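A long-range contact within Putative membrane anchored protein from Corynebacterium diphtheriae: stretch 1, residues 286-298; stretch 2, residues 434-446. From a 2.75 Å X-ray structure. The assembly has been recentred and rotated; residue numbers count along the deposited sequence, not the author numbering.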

ATOM      1  N   THR B 286     -25.045   5.465  -9.185  1.00 36.79           N
ATOM      2  CA  THR B 286     -26.079   6.450  -9.569  1.00 38.49           C
ATOM      3  C   THR B 286     -26.631   7.261  -8.380  1.00 39.65           C
ATOM      4  O   THR B 286     -26.374   8.463  -8.254  1.00 39.89           O
ATOM      5  N   GLU B 287     -27.393   6.591  -7.522  1.00 40.97           N
ATOM      6  CA  GLU B 287     -27.882   7.167  -6.272  1.00 41.71           C
ATOM      7  C   GLU B 287     -27.520   6.151  -5.179  1.00 41.00           C
ATOM      8  O   GLU B 287     -27.510   4.923  -5.413  1.00 40.57           O
ATOM      9  N   LEU B 288     -27.194   6.666  -4.002  1.00 39.97           N
ATOM     10  CA  LEU B 288     -27.066   5.827  -2.837  1.00 38.93           C
ATOM     11  C   LEU B 288     -28.086   6.253  -1.785  1.00 38.04           C
ATOM     12  O   LEU B 288     -27.968   7.332  -1.185  1.00 38.27           O
ATOM     13  N   ASP B 289     -29.097   5.422  -1.570  1.00 36.51           N
ATOM     14  CA  ASP B 289     -29.990   5.642  -0.450  1.00 35.08           C
ATOM     15  C   ASP B 289     -29.460   4.861   0.716  1.00 33.54           C
ATOM     16  O   ASP B 289     -29.551   3.639   0.745  1.00 33.67           O
ATOM     17  N   THR B 290     -28.893   5.568   1.676  1.00 31.67           N
ATOM     18  CA  THR B 290     -28.510   4.967   2.933  1.00 29.80           C
ATOM     19  C   THR B 290     -29.741   4.920   3.828  1.00 28.33           C
ATOM     20  O   THR B 290     -30.693   5.672   3.617  1.00 27.34           O
ATOM     21  N   LYS B 291     -29.727   4.021   4.815  1.00 26.95           N
ATOM     22  CA  LYS B 291     -30.834   3.918   5.755  1.00 25.47           C
ATOM     23  C   LYS B 291     -30.972   5.268   6.425  1.00 24.69           C
ATOM     24  O   LYS B 291     -30.011   6.028   6.506  1.00 24.39           O
ATOM     25  N   LYS B 292     -32.183   5.583   6.849  1.00 24.07           N
ATOM     26  CA  LYS B 292     -32.466   6.864   7.444  1.00 23.61           C
ATOM     27  C   LYS B 292     -31.785   6.871   8.798  1.00 23.08           C
ATOM     28  O   LYS B 292     -31.526   5.800   9.354  1.00 22.80           O
ATOM     29  N   PRO B 293     -31.465   8.065   9.338  1.00 22.83           N
ATOM     30  CA  PRO B 293     -30.735   8.026  10.625  1.00 22.17           C
ATOM     31  C   PRO B 293     -31.520   7.352  11.731  1.00 21.27           C
ATOM     32  O   PRO B 293     -30.931   6.804  12.662  1.00 21.07           O
ATOM     33  N   GLU B 294     -32.836   7.363  11.618  1.00 20.83           N
ATOM     34  CA  GLU B 294     -33.638   6.780  12.677  1.00 21.30           C
ATOM     35  C   GLU B 294     -33.906   5.298  12.467  1.00 20.57           C
ATOM     36  O   GLU B 294     -34.560   4.670  13.292  1.00 20.89           O
ATOM     37  N   ASP B 295     -33.382   4.745  11.371  1.00 19.72           N
ATOM     38  CA  ASP B 295     -33.346   3.306  11.159  1.00 18.40           C
ATOM     39  C   ASP B 295     -32.258   2.621  12.021  1.00 17.96           C
ATOM     40  O   ASP B 295     -31.060   2.561  11.662  1.00 17.42           O
ATOM     41  N   THR B 296     -32.682   2.120  13.177  1.00 17.23           N
ATOM     42  CA  THR B 296     -31.772   1.436  14.086  1.00 17.40           C
ATOM     43  C   THR B 296     -31.330   0.083  13.535  1.00 17.01           C
ATOM     44  O   THR B 296     -30.330  -0.479  13.964  1.00 16.89           O
ATOM     45  N   ASP B 297     -32.071  -0.448  12.586  1.00 17.01           N
ATOM     46  CA  ASP B 297     -31.725  -1.748  12.054  1.00 17.48           C
ATOM     47  C   ASP B 297     -30.576  -1.698  11.065  1.00 17.36           C
ATOM     48  O   ASP B 297     -30.016  -0.654  10.815  1.00 18.04           O
ATOM     49  N   SER B 298     -30.184  -2.838  10.542  1.00 17.35           N
ATOM     50  CA  SER B 298     -29.197  -2.812   9.492  1.00 17.58           C
ATOM     51  C   SER B 298     -29.522  -3.916   8.482  1.00 17.17           C
ATOM     52  O   SER B 298     -30.357  -4.773   8.781  1.00 17.18           O
ATOM     53  N   TYR B 434     -41.337  -0.765   5.629  1.00 16.89           N
ATOM     54  CA  TYR B 434     -42.321   0.021   6.347  1.00 16.52           C
ATOM     55  C   TYR B 434     -42.394  -0.723   7.659  1.00 16.86           C
ATOM     56  O   TYR B 434     -42.769  -1.918   7.665  1.00 16.85           O
ATOM     57  N   LYS B 435     -42.008  -0.040   8.749  1.00 16.04           N
ATOM     58  CA  LYS B 435     -41.804  -0.688  10.048  1.00 14.84           C
ATOM     59  C   LYS B 435     -41.906   0.312  11.165  1.00 14.89           C
ATOM     60  O   LYS B 435     -41.904   1.523  10.908  1.00 15.13           O
ATOM     61  N   TYR B 436     -41.947  -0.194  12.400  1.00 14.54           N
ATOM     62  CA  TYR B 436     -42.005   0.621  13.629  1.00 15.26           C
ATOM     63  C   TYR B 436     -43.392   1.129  13.973  1.00 16.06           C
ATOM     64  O   TYR B 436     -44.194   1.415  13.068  1.00 16.58           O
ATOM     65  N   SER B 437     -43.643   1.214  15.290  1.00 15.98           N
ATOM     66  CA  SER B 437     -44.762   1.916  15.913  1.00 15.39           C
ATOM     67  C   SER B 437     -44.832   3.347  15.390  1.00 15.44           C
ATOM     68  O   SER B 437     -45.822   3.733  14.787  1.00 15.93           O
ATOM     69  N   ASN B 438     -43.811   4.157  15.678  1.00 15.90           N
ATOM     70  CA  ASN B 438     -43.664   5.474  15.059  1.00 16.12           C
ATOM     71  C   ASN B 438     -43.113   5.143  13.693  1.00 16.60           C
ATOM     72  O   ASN B 438     -41.887   5.008  13.523  1.00 17.22           O
ATOM     73  N   SER B 439     -44.014   4.999  12.729  1.00 16.78           N
ATOM     74  CA  SER B 439     -43.733   4.174  11.546  1.00 17.36           C
ATOM     75  C   SER B 439     -42.875   4.846  10.467  1.00 18.01           C
ATOM     76  O   SER B 439     -43.248   5.894   9.941  1.00 19.73           O
ATOM     77  N   LEU B 440     -41.745   4.260  10.111  1.00 17.22           N
ATOM     78  CA  LEU B 440     -41.000   4.841   9.018  1.00 17.17           C
ATOM     79  C   LEU B 440     -41.146   4.052   7.718  1.00 17.53           C
ATOM     80  O   LEU B 440     -41.537   2.887   7.716  1.00 17.91           O
ATOM     81  N   LYS B 441     -40.824   4.710   6.616  1.00 17.84           N
ATOM     82  CA  LYS B 441     -40.867   4.120   5.297  1.00 18.69           C
ATOM     83  C   LYS B 441     -39.552   4.506   4.644  1.00 19.22           C
ATOM     84  O   LYS B 441     -39.141   5.677   4.702  1.00 19.61           O
ATOM     85  N   ASP B 442     -38.881   3.545   4.027  1.00 19.49           N
ATOM     86  CA  ASP B 442     -37.557   3.797   3.496  1.00 20.33           C
ATOM     87  C   ASP B 442     -37.224   2.859   2.329  1.00 20.32           C
ATOM     88  O   ASP B 442     -37.742   1.721   2.256  1.00 20.97           O
ATOM     89  N   LEU B 443     -36.380   3.338   1.410  1.00 19.35           N
ATOM     90  CA  LEU B 443     -35.796   2.494   0.380  1.00 18.17           C
ATOM     91  C   LEU B 443     -34.298   2.526   0.597  1.00 18.85           C
ATOM     92  O   LEU B 443     -33.685   3.602   0.604  1.00 19.10           O
ATOM     93  N   VAL B 444     -33.705   1.355   0.822  1.00 19.11           N
ATOM     94  CA  VAL B 444     -32.309   1.315   1.259  1.00 18.80           C
ATOM     95  C   VAL B 444     -31.436   0.504   0.314  1.00 18.92           C
ATOM     96  O   VAL B 444     -31.658  -0.705   0.127  1.00 18.87           O
ATOM     97  N   SER B 445     -30.450   1.182  -0.273  1.00 18.42           N
ATOM     98  CA  SER B 445     -29.483   0.565  -1.174  1.00 18.03           C
ATOM     99  C   SER B 445     -28.649  -0.452  -0.440  1.00 17.82           C
ATOM    100  O   SER B 445     -28.100  -0.150   0.623  1.00 18.67           O
ATOM    101  N   ILE B 446     -28.567  -1.657  -0.995  1.00 17.09           N
ATOM    102  CA  ILE B 446     -27.851  -2.743  -0.348  1.00 16.79           C
ATOM    103  C   ILE B 446     -26.610  -3.021  -1.167  1.00 17.46           C
ATOM    104  O   ILE B 446     -26.694  -3.612  -2.248  1.00 19.19           O
TER

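Asp 289 and Ser 445, whose CA atoms lie 5.2 Å apart, cover the most surface and pin one end of this contact. Both CA-to-CB bonds point toward the opposing stretch. The backbone of Ser 445 donates from N to Asp 289 O at 2.8 Å, and its side chain, in the m rotamer, brings OG within 3.0 Å of Asp 289 N, which donates to it. A serine suits this buried spot: its short hydroxyl arm is just long enough to accept from the main-chain amide of Asp 289. Asp 289, also m, sets its CB 3.1 Å from Leu 443 O, while Leu 288 CD1 rests 3.8 Å from Ser 445 CB, adding a small apolar border.

Further along, Lys 292 (chi1 m, then t throughout) runs alongside the strand. Its N donates to Asp 442 OD2 at 3.0 Å, and its extended side chain carries NZ to Lys 441 O at 3.2 Å. Asp 442, chi1 t, also meets a water through its other carboxylate oxygen: water 1 lies 2.6 Å from Asp 442 OD1 and 2.7 Å from Thr 290 O, close enough to link the two stretches.

At the other end, Tyr 436 (m) points its ring inward, so that a long, rigid side chain delivers a hydroxyl among polar groups. Its OH accepts from Thr 296 OG1 at 2.9 Å and donates to Asp 297 OD2 at 2.9 Å, with that carboxylate oxygen at the ring edge. Beside it, buried Lys 435 extends from a p chi1 through t torsions to place NZ between two acids, forming salt bridges with Asp 295 OD1 at 2.5 Å, a very short contact, and with Asp 297 OD2 at 2.7 Å. Leu 440 (p, p) supplies apolar packing, its CD2 3.9 Å from Glu 294 CG.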

ATOM      1  CB  THR B 286     -27.234   5.765 -10.307  1.00 38.63           C
ATOM      2  OG1 THR B 286     -26.696   5.049 -11.425  1.00 39.29           O
ATOM      3  CG2 THR B 286     -28.269   6.793 -10.792  1.00 38.22           C
ATOM      4  CB  GLU B 287     -29.416   7.375  -6.360  1.00 42.69           C
ATOM      5  CG  GLU B 287     -30.098   8.336  -5.341  1.00 45.84           C
ATOM      6  CD  GLU B 287     -31.651   8.189  -5.307  1.00 51.14           C
ATOM      7  OE1 GLU B 287     -32.266   7.679  -6.291  1.00 51.73           O
ATOM      8  OE2 GLU B 287     -32.260   8.579  -4.274  1.00 52.98           O
ATOM      9  CB  LEU B 288     -25.649   5.903  -2.275  1.00 39.21           C
ATOM     10  CG  LEU B 288     -25.393   5.019  -1.039  1.00 40.57           C
ATOM     11  CD1 LEU B 288     -25.311   3.508  -1.349  1.00 40.79           C
ATOM     12  CD2 LEU B 288     -24.132   5.482  -0.306  1.00 41.74           C
ATOM     13  CB  ASP B 289     -31.391   5.159  -0.750  1.00 35.58           C
ATOM     14  CG  ASP B 289     -32.001   5.840  -1.937  1.00 37.96           C
ATOM     15  OD1 ASP B 289     -31.232   6.318  -2.816  1.00 37.73           O
ATOM     16  OD2 ASP B 289     -33.264   5.883  -1.979  1.00 41.95           O
ATOM     17  CB  THR B 290     -27.422   5.792   3.603  1.00 30.12           C
ATOM     18  OG1 THR B 290     -27.688   7.176   3.359  1.00 30.01           O
ATOM     19  CG2 THR B 290     -26.043   5.431   3.031  1.00 29.82           C
ATOM     20  CB  LYS B 291     -30.636   2.780   6.772  1.00 25.26           C
ATOM     21  CG  LYS B 291     -29.442   2.940   7.696  1.00 24.65           C
ATOM     22  CD  LYS B 291     -29.218   1.749   8.612  1.00 23.00           C
ATOM     23  CE  LYS B 291     -28.230   2.136   9.694  1.00 23.05           C
ATOM     24  NZ  LYS B 291     -28.248   1.223  10.862  1.00 23.32           N
ATOM     25  CB  LYS B 292     -33.989   7.043   7.569  1.00 24.27           C
ATOM     26  CG  LYS B 292     -34.680   7.363   6.245  1.00 24.00           C
ATOM     27  CD  LYS B 292     -36.151   7.704   6.392  1.00 24.13           C
ATOM     28  CE  LYS B 292     -36.707   8.066   5.013  1.00 25.74           C
ATOM     29  NZ  LYS B 292     -38.066   8.654   5.056  1.00 26.06           N
ATOM     30  CB  PRO B 293     -30.467   9.507  10.942  1.00 21.55           C
ATOM     31  CG  PRO B 293     -30.423  10.157   9.605  1.00 22.40           C
ATOM     32  CD  PRO B 293     -31.491   9.431   8.775  1.00 22.78           C
ATOM     33  CB  GLU B 294     -34.918   7.584  12.955  1.00 21.81           C
ATOM     34  CG  GLU B 294     -35.872   7.754  11.780  1.00 25.69           C
ATOM     35  CD  GLU B 294     -35.454   8.836  10.761  1.00 31.20           C
ATOM     36  OE1 GLU B 294     -34.317   9.399  10.837  1.00 32.73           O
ATOM     37  OE2 GLU B 294     -36.295   9.112   9.865  1.00 32.19           O
ATOM     38  CB  ASP B 295     -33.156   3.028   9.685  1.00 18.35           C
ATOM     39  CG  ASP B 295     -33.563   1.618   9.295  1.00 19.77           C
ATOM     40  OD1 ASP B 295     -33.559   0.718  10.180  1.00 19.06           O
ATOM     41  OD2 ASP B 295     -33.879   1.424   8.089  1.00 19.23           O
ATOM     42  CB  THR B 296     -32.388   1.216  15.489  1.00 17.33           C
ATOM     43  OG1 THR B 296     -33.721   0.700  15.357  1.00 19.63           O
ATOM     44  CG2 THR B 296     -32.433   2.485  16.240  1.00 16.85           C
ATOM     45  CB  ASP B 297     -32.956  -2.405  11.470  1.00 17.31           C
ATOM     46  CG  ASP B 297     -34.024  -2.545  12.490  1.00 18.27           C
ATOM     47  OD1 ASP B 297     -33.705  -2.994  13.621  1.00 20.46           O
ATOM     48  OD2 ASP B 297     -35.161  -2.162  12.187  1.00 17.80           O
ATOM     49  CB  SER B 298     -27.773  -2.853  10.065  1.00 17.53           C
ATOM     50  OG  SER B 298     -27.365  -4.170  10.361  1.00 18.46           O
ATOM     51  CB  TYR B 434     -43.667  -0.002   5.609  1.00 16.07           C
ATOM     52  CG  TYR B 434     -44.828   0.611   6.336  1.00 15.82           C
ATOM     53  CD1 TYR B 434     -44.672   1.786   7.099  1.00 17.27           C
ATOM     54  CD2 TYR B 434     -46.105   0.042   6.253  1.00 15.87           C
ATOM     55  CE1 TYR B 434     -45.759   2.355   7.783  1.00 15.67           C
ATOM     56  CE2 TYR B 434     -47.212   0.612   6.928  1.00 16.13           C
ATOM     57  CZ  TYR B 434     -47.013   1.756   7.683  1.00 16.76           C
ATOM     58  OH  TYR B 434     -48.060   2.327   8.320  1.00 19.95           O
ATOM     59  CB  LYS B 435     -40.419  -1.339  10.092  1.00 14.80           C
ATOM     60  CG  LYS B 435     -39.250  -0.363  10.094  1.00 12.40           C
ATOM     61  CD  LYS B 435     -37.956  -1.063   9.766  1.00 11.05           C
ATOM     62  CE  LYS B 435     -36.785  -0.117   9.968  1.00 13.27           C
ATOM     63  NZ  LYS B 435     -35.480  -0.816   9.831  1.00 14.77           N
ATOM     64  CB  TYR B 436     -41.066   1.834  13.601  1.00 14.56           C
ATOM     65  CG  TYR B 436     -39.613   1.491  13.475  1.00 14.92           C
ATOM     66  CD1 TYR B 436     -39.165   0.185  13.665  1.00 14.68           C
ATOM     67  CD2 TYR B 436     -38.679   2.477  13.177  1.00 15.87           C
ATOM     68  CE1 TYR B 436     -37.828  -0.130  13.542  1.00 16.75           C
ATOM     69  CE2 TYR B 436     -37.326   2.185  13.072  1.00 17.02           C
ATOM     70  CZ  TYR B 436     -36.906   0.872  13.252  1.00 18.18           C
ATOM     71  OH  TYR B 436     -35.569   0.559  13.145  1.00 19.25           O
ATOM     72  CB  SER B 437     -44.500   1.941  17.428  1.00 16.05           C
ATOM     73  OG  SER B 437     -45.674   1.903  18.228  1.00 15.80           O
ATOM     74  CB  ASN B 438     -42.701   6.372  15.840  1.00 15.59           C
ATOM     75  CG  ASN B 438     -42.899   7.870  15.532  1.00 18.23           C
ATOM     76  OD1 ASN B 438     -43.032   8.255  14.375  1.00 20.30           O
ATOM     77  ND2 ASN B 438     -42.916   8.729  16.586  1.00 20.75           N
ATOM     78  CB  SER B 439     -45.044   3.707  10.924  1.00 16.85           C
ATOM     79  OG  SER B 439     -45.716   4.770  10.286  1.00 16.03           O
ATOM     80  CB  LEU B 440     -39.528   5.051   9.393  1.00 17.12           C
ATOM     81  CG  LEU B 440     -38.489   3.928   9.497  1.00 17.04           C
ATOM     82  CD1 LEU B 440     -38.128   3.313   8.147  1.00 14.71           C
ATOM     83  CD2 LEU B 440     -37.232   4.467  10.163  1.00 16.64           C
ATOM     84  CB  LYS B 441     -42.055   4.679   4.486  1.00 19.03           C
ATOM     85  CG  LYS B 441     -43.446   4.508   5.135  1.00 19.22           C
ATOM     86  CD  LYS B 441     -44.389   5.682   4.847  1.00 18.93           C
ATOM     87  CE  LYS B 441     -45.577   5.664   5.796  1.00 21.18           C
ATOM     88  NZ  LYS B 441     -46.840   6.145   5.175  1.00 24.74           N
ATOM     89  CB  ASP B 442     -36.554   3.605   4.623  1.00 20.87           C
ATOM     90  CG  ASP B 442     -35.226   4.314   4.373  1.00 24.70           C
ATOM     91  OD1 ASP B 442     -35.044   4.899   3.263  1.00 24.32           O
ATOM     92  OD2 ASP B 442     -34.371   4.280   5.325  1.00 29.04           O
ATOM     93  CB  LEU B 443     -36.170   2.976  -1.004  1.00 17.10           C
ATOM     94  CG  LEU B 443     -37.637   2.751  -1.369  1.00 16.69           C
ATOM     95  CD1 LEU B 443     -38.093   3.722  -2.434  1.00 15.32           C
ATOM     96  CD2 LEU B 443     -37.933   1.310  -1.815  1.00 16.79           C
ATOM     97  CB  VAL B 444     -32.182   0.727   2.657  1.00 18.61           C
ATOM     98  CG1 VAL B 444     -30.752   0.830   3.111  1.00 18.00           C
ATOM     99  CG2 VAL B 444     -33.115   1.441   3.609  1.00 18.62           C
ATOM    100  CB  SER B 445     -28.567   1.631  -1.744  1.00 17.86           C
ATOM    101  OG  SER B 445     -29.338   2.539  -2.495  1.00 17.99           O
ATOM    102  CB  ILE B 446     -28.750  -3.997  -0.124  1.00 16.24           C
ATOM    103  CG1 ILE B 446     -29.791  -3.695   0.957  1.00 15.29           C
ATOM    104  CG2 ILE B 446     -27.940  -5.179   0.382  1.00 16.18           C
ATOM    105  CD1 ILE B 446     -30.820  -4.724   1.058  1.00 13.75           C
TER
HETATM  106  O   HOH W   1     -32.903   5.768   2.150  1.00 19.14           O